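PDB 6UF3: polyisoprenyl-teichoic acid--peptidoglycan teichoic acid transferase TagV from Bacillus subtilis, which belongs to the LytR-CpsA-Psr family of cell-envelope proteins, built as an alpha/beta fold around a central mixed beta-sheet. Local coordinates for residues N245-K248 with V249-T252. Numbering follows the deposited sequence.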
# COMPACT_ATOMS: atom_id res chain seq x y z
N ASN A 245 -5.31 10.93 -17.33
CA ASN A 245 -4.34 10.02 -16.71
C ASN A 245 -5.03 8.86 -16.02
O ASN A 245 -4.58 7.72 -16.12
CB ASN A 245 -3.45 10.74 -15.70
CG ASN A 245 -2.56 9.78 -14.93
OD1 ASN A 245 -2.89 9.33 -13.80
ND2 ASN A 245 -1.45 9.43 -15.54
N LEU A 246 -6.12 9.14 -15.29
CA LEU A 246 -6.80 8.07 -14.59
C LEU A 246 -7.37 7.06 -15.57
O LEU A 246 -7.36 5.85 -15.31
CB LEU A 246 -7.91 8.64 -13.70
CG LEU A 246 -8.76 7.63 -12.92
CD1 LEU A 246 -7.90 6.79 -11.99
CD2 LEU A 246 -9.87 8.34 -12.14
N GLU A 247 -7.86 7.53 -16.73
CA GLU A 247 -8.37 6.59 -17.72
C GLU A 247 -7.25 5.70 -18.24
O GLU A 247 -7.45 4.50 -18.45
CB GLU A 247 -9.05 7.34 -18.88
CG GLU A 247 -10.48 7.78 -18.57
CD GLU A 247 -11.34 6.65 -18.00
OE1 GLU A 247 -11.27 5.51 -18.51
OE2 GLU A 247 -12.11 6.91 -17.05
N LYS A 248 -6.04 6.27 -18.43
CA LYS A 248 -4.92 5.44 -18.86
C LYS A 248 -4.49 4.44 -17.78
O LYS A 248 -4.18 3.28 -18.08
CB LYS A 248 -3.74 6.32 -19.29
CG LYS A 248 -2.51 5.56 -19.80
CD LYS A 248 -2.84 4.80 -21.06
CE LYS A 248 -1.58 4.25 -21.73
NZ LYS A 248 -1.95 3.48 -22.94
N VAL A 249 -4.44 4.88 -16.52
CA VAL A 249 -4.10 3.97 -15.43
C VAL A 249 -5.10 2.82 -15.38
O VAL A 249 -4.73 1.65 -15.23
CB VAL A 249 -4.04 4.71 -14.08
CG1 VAL A 249 -4.02 3.71 -12.92
CG2 VAL A 249 -2.84 5.62 -14.02
N ARG A 250 -6.40 3.16 -15.46
CA ARG A 250 -7.44 2.14 -15.47
C ARG A 250 -7.20 1.13 -16.58
O ARG A 250 -7.21 -0.08 -16.35
CB ARG A 250 -8.82 2.80 -15.65
CG ARG A 250 -9.32 3.55 -14.44
CD ARG A 250 -10.62 4.28 -14.75
NE ARG A 250 -11.22 4.80 -13.53
CZ ARG A 250 -12.26 5.63 -13.51
NH1 ARG A 250 -12.80 6.05 -14.66
NH2 ARG A 250 -12.75 6.06 -12.36
N LYS A 251 -6.97 1.62 -17.81
CA LYS A 251 -6.79 0.71 -18.94
C LYS A 251 -5.55 -0.16 -18.75
O LYS A 251 -5.55 -1.35 -19.09
CB LYS A 251 -6.69 1.49 -20.24
CG LYS A 251 -8.04 1.70 -20.94
CD LYS A 251 -7.86 2.13 -22.38
CE LYS A 251 -7.59 3.63 -22.48
NZ LYS A 251 -8.80 4.44 -22.15
N THR A 252 -4.49 0.42 -18.18
CA THR A 252 -3.25 -0.33 -17.98
C THR A 252 -3.44 -1.45 -16.97
O THR A 252 -3.01 -2.59 -17.21
CB THR A 252 -2.15 0.63 -17.53
OG1 THR A 252 -1.96 1.62 -18.55
CG2 THR A 252 -0.83 -0.12 -17.32
O HOH W 1 -2.48 0.98 -21.30
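Arg-250 and Leu-246, one turn apart on helix 243-257, pack a hydrocarbon branch against a charged group, a worked example of i/i+4 pairing on a helix. The extended arginine chain lies across the leucine, whose CD2 sits over one face of the guanidinium, offset toward its rim and 3.7 Å from Arg-250 NH2. At the guanidinium's edge, Glu-247 OE2 meets Arg-250 NH1 at 2.6 Å in an i/i+3 salt bridge. Its hydrogen-bond component is weak, with an N-H...O angle of 123°, and the carboxylate and guanidinium planes stand 75° apart, so the two groups do not pair flat. Arg-250 NE bonds to Phe-83 O, a second hold that should limit the group's rotation.

The packed side continues through Val-249, which lies against Leu-43 of strand 39-44; its CG2 comes 3.7 Å from Asn-245 OD1, an oxygen already bonded to Thr-225 N. The solvent side is looser. There, the exposed Lys-248 chain passes obliquely by the Thr-252 hydroxyl, and one water takes a bond from Lys-248 NZ (3.0 Å) and gives one to Thr-252 OG1 (2.9 Å). Set anti to its own carbonyl carbon (chi1 -60°), that hydroxyl donates back to Lys-248 O at 2.8 Å, while Thr-252 N reaches the same oxygen from the opposite face of its plane. The arginine's charge is thus met directly beside the buried leucine, whereas the lysine's water-borne link to the threonine is probably more adaptable.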